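Two-component system sensor histidine kinase (Bacteroides thetaiotaomicron, PDB 3OTT) is a membrane-bound hybrid sensor that apparently detects saccharides through the extracellular part modelled here and probably signals by histidine phosphorylation and a DNA-binding output domain. Local coordinates at residues S371-H377 / I388-G392. Residues are numbered along the deposited sequence; the frame is centred on the assembly and turned at random.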
ATOM      1  N   SER B 371      14.705  -0.723 -19.280  1.00 21.81           N
ATOM      2  CA  SER B 371      16.084  -0.251 -19.350  1.00 23.28           C
ATOM      3  C   SER B 371      16.333   0.951 -18.406  1.00 22.47           C
ATOM      4  O   SER B 371      17.456   1.101 -17.961  1.00 24.49           O
ATOM      5  CB  SER B 371      16.515   0.122 -20.797  1.00 21.82           C
ATOM      6  OG  SER B 371      15.542   1.022 -21.377  1.00 23.26           O
ATOM      7  N   HIS B 372      15.293   1.755 -18.103  1.00 20.90           N
ATOM      8  CA  HIS B 372      15.379   3.013 -17.303  1.00 18.50           C
ATOM      9  C   HIS B 372      13.978   3.402 -16.873  1.00 18.61           C
ATOM     10  O   HIS B 372      13.017   3.218 -17.630  1.00 16.84           O
ATOM     11  CB  HIS B 372      15.944   4.192 -18.118  1.00 17.35           C
ATOM     12  CG  HIS B 372      16.633   5.244 -17.302  1.00 17.25           C
ATOM     13  ND1 HIS B 372      15.959   6.179 -16.540  1.00 17.14           N
ATOM     14  CD2 HIS B 372      17.945   5.511 -17.129  1.00 20.13           C
ATOM     15  CE1 HIS B 372      16.826   6.961 -15.918  1.00 15.72           C
ATOM     16  NE2 HIS B 372      18.038   6.581 -16.256  1.00 18.88           N
ATOM     17  N   ASN B 373      13.860   3.976 -15.672  1.00 17.95           N
ATOM     18  CA  ASN B 373      12.564   4.398 -15.160  1.00 17.43           C
ATOM     19  C   ASN B 373      11.979   5.678 -15.777  1.00 16.48           C
ATOM     20  O   ASN B 373      10.739   5.873 -15.788  1.00 17.03           O
ATOM     21  CB  ASN B 373      12.660   4.558 -13.637  1.00 18.23           C
ATOM     22  CG  ASN B 373      12.582   3.227 -12.930  1.00 18.91           C
ATOM     23  OD1 ASN B 373      12.129   2.246 -13.504  1.00 20.34           O
ATOM     24  ND2 ASN B 373      13.031   3.178 -11.721  1.00 18.34           N
ATOM     25  N   ARG B 374      12.844   6.550 -16.252  1.00 14.04           N
ATOM     26  CA  ARG B 374      12.409   7.875 -16.657  1.00 13.61           C
ATOM     27  C   ARG B 374      11.880   7.826 -18.107  1.00 13.44           C
ATOM     28  O   ARG B 374      12.633   7.665 -19.052  1.00 13.74           O
ATOM     29  CB  ARG B 374      13.543   8.890 -16.461  1.00 12.97           C
ATOM     30  CG  ARG B 374      13.167  10.354 -16.642  1.00 12.31           C
ATOM     31  CD  ARG B 374      14.125  11.340 -15.897  1.00 14.70           C
ATOM     32  NE  ARG B 374      14.140  11.186 -14.451  1.00 12.39           N
ATOM     33  CZ  ARG B 374      13.265  11.727 -13.604  1.00 15.18           C
ATOM     34  NH1 ARG B 374      12.252  12.537 -14.022  1.00 14.37           N
ATOM     35  NH2 ARG B 374      13.410  11.481 -12.317  1.00  9.92           N
ATOM     36  N   ILE B 375      10.565   7.906 -18.238  1.00 13.57           N
ATOM     37  CA  ILE B 375       9.857   7.796 -19.493  1.00 13.50           C
ATOM     38  C   ILE B 375       9.706   9.224 -19.971  1.00 13.52           C
ATOM     39  O   ILE B 375       9.365  10.129 -19.162  1.00 13.84           O
ATOM     40  CB  ILE B 375       8.420   7.256 -19.253  1.00 14.02           C
ATOM     41  CG1 ILE B 375       8.440   5.926 -18.450  1.00 13.75           C
ATOM     42  CG2 ILE B 375       7.716   7.077 -20.607  1.00 14.27           C
ATOM     43  CD1 ILE B 375       9.367   4.936 -19.014  1.00 12.55           C
ATOM     44  N   ARG B 376       9.969   9.449 -21.254  1.00 13.73           N
ATOM     45  CA  ARG B 376       9.905  10.803 -21.827  1.00 14.39           C
ATOM     46  C   ARG B 376       8.873  10.909 -22.971  1.00 14.52           C
ATOM     47  O   ARG B 376       8.393  11.981 -23.265  1.00 15.06           O
ATOM     48  CB  ARG B 376      11.302  11.292 -22.244  1.00 15.83           C
ATOM     49  CG  ARG B 376      12.412  10.921 -21.260  1.00 16.41           C
ATOM     50  CD  ARG B 376      13.657  11.736 -21.304  1.00 16.53           C
ATOM     51  NE  ARG B 376      13.336  12.980 -20.735  1.00 22.10           N
ATOM     52  CZ  ARG B 376      13.864  13.579 -19.666  1.00 17.10           C
ATOM     53  NH1 ARG B 376      14.882  13.097 -18.926  1.00 10.43           N
ATOM     54  NH2 ARG B 376      13.316  14.744 -19.391  1.00 14.38           N
ATOM     55  N   HIS B 377       8.468   9.790 -23.548  1.00 14.17           N
ATOM     56  CA  HIS B 377       7.503   9.837 -24.625  1.00 15.02           C
ATOM     57  C   HIS B 377       6.995   8.456 -24.962  1.00 14.80           C
ATOM     58  O   HIS B 377       7.750   7.478 -24.889  1.00 14.79           O
ATOM     59  CB  HIS B 377       8.029  10.533 -25.883  1.00 14.76           C
ATOM     60  CG  HIS B 377       6.941  10.995 -26.806  1.00 16.04           C
ATOM     61  ND1 HIS B 377       6.936  10.713 -28.159  1.00 20.65           N
ATOM     62  CD2 HIS B 377       5.796  11.675 -26.560  1.00 15.81           C
ATOM     63  CE1 HIS B 377       5.852  11.243 -28.710  1.00 20.20           C
ATOM     64  NE2 HIS B 377       5.151  11.840 -27.756  1.00 20.04           N
ATOM     65  N   ILE B 388       8.568   3.583 -26.874  1.00 17.53           N
ATOM     66  CA  ILE B 388       8.727   4.523 -25.769  1.00 17.84           C
ATOM     67  C   ILE B 388      10.133   5.135 -25.843  1.00 18.33           C
ATOM     68  O   ILE B 388      11.104   4.442 -26.256  1.00 17.87           O
ATOM     69  CB  ILE B 388       8.404   3.903 -24.372  1.00 18.02           C
ATOM     70  CG1 ILE B 388       9.270   2.682 -24.147  1.00 18.80           C
ATOM     71  CG2 ILE B 388       6.851   3.462 -24.226  1.00 19.03           C
ATOM     72  CD1 ILE B 388       9.411   2.334 -22.639  1.00 21.58           C
ATOM     73  N   ALA B 389      10.234   6.416 -25.488  1.00 16.00           N
ATOM     74  CA  ALA B 389      11.532   7.026 -25.399  1.00 16.68           C
ATOM     75  C   ALA B 389      11.819   7.187 -23.924  1.00 17.04           C
ATOM     76  O   ALA B 389      10.919   7.617 -23.137  1.00 16.29           O
ATOM     77  CB  ALA B 389      11.560   8.415 -26.139  1.00 16.38           C
ATOM     78  N   THR B 390      13.054   6.835 -23.547  1.00 17.02           N
ATOM     79  CA  THR B 390      13.482   6.877 -22.150  1.00 16.72           C
ATOM     80  C   THR B 390      14.941   7.333 -22.014  1.00 17.87           C
ATOM     81  O   THR B 390      15.628   7.483 -23.041  1.00 18.08           O
ATOM     82  CB  THR B 390      13.383   5.473 -21.444  1.00 17.90           C
ATOM     83  OG1 THR B 390      14.523   4.682 -21.762  1.00 16.07           O
ATOM     84  CG2 THR B 390      12.069   4.711 -21.721  1.00 16.21           C
ATOM     85  N   ASP B 391      15.430   7.496 -20.764  1.00 17.36           N
ATOM     86  CA  ASP B 391      16.825   7.853 -20.496  1.00 18.28           C
ATOM     87  C   ASP B 391      17.716   6.636 -20.562  1.00 19.26           C
ATOM     88  O   ASP B 391      18.922   6.755 -20.328  1.00 19.29           O
ATOM     89  CB  ASP B 391      17.022   8.562 -19.108  1.00 19.30           C
ATOM     90  CG  ASP B 391      16.660  10.056 -19.137  1.00 20.66           C
ATOM     91  OD1 ASP B 391      16.316  10.585 -20.234  1.00 24.48           O
ATOM     92  OD2 ASP B 391      16.652  10.695 -18.061  1.00 25.96           O
ATOM     93  N   GLY B 392      17.122   5.483 -20.906  1.00 19.87           N
ATOM     94  CA  GLY B 392      17.833   4.267 -21.291  1.00 19.18           C
ATOM     95  C   GLY B 392      17.473   3.850 -22.740  1.00 20.51           C
ATOM     96  O   GLY B 392      17.136   2.681 -23.001  1.00 19.74           O
TER
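Two antiparallel strands pair here, the first two of a beta-propeller blade in a two-component regulator propeller repeat of the extracellular sensor domain. Strand 375-380 turns back into strand 386-390, and a classic beta bulge interrupts their register: both Arg376 and His377 face Ala389. Arg376 N donates to Ala389 O at 2.8 Å, His377 N adds a weak hydrogen bond to the same oxygen, and Ala389 N donates a strong one to His377 O, 2.8 Å. Ile375 and Thr390 form the non-hydrogen-bonded pair beside the bulge.

Past that pair, Asp391 N still donates to Arg374 O (3.3 Å). Arg376 NH1 makes a salt bridge to Asp391, 3.1 Å to OD2 (a weak hydrogen bond) and 3.2 Å to OD1. Arg376 and Arg374 both bond Gln129 of the second subunit, Arg374 also its Asp72 and Asp113, so this end of the hairpin and the loop leading into it meet that subunit. Thr390 OG1, also bonded to Ser393 O, accepts from Gly392 N in an ST turn; Ser371 OG donates to Gly392 O (2.8 Å). The His372 ring, its NE2 bonded to Tyr75 of the second subunit, takes Asp391 CB over its face in a CH-pi contact, 3.5 Å from the ring centroid.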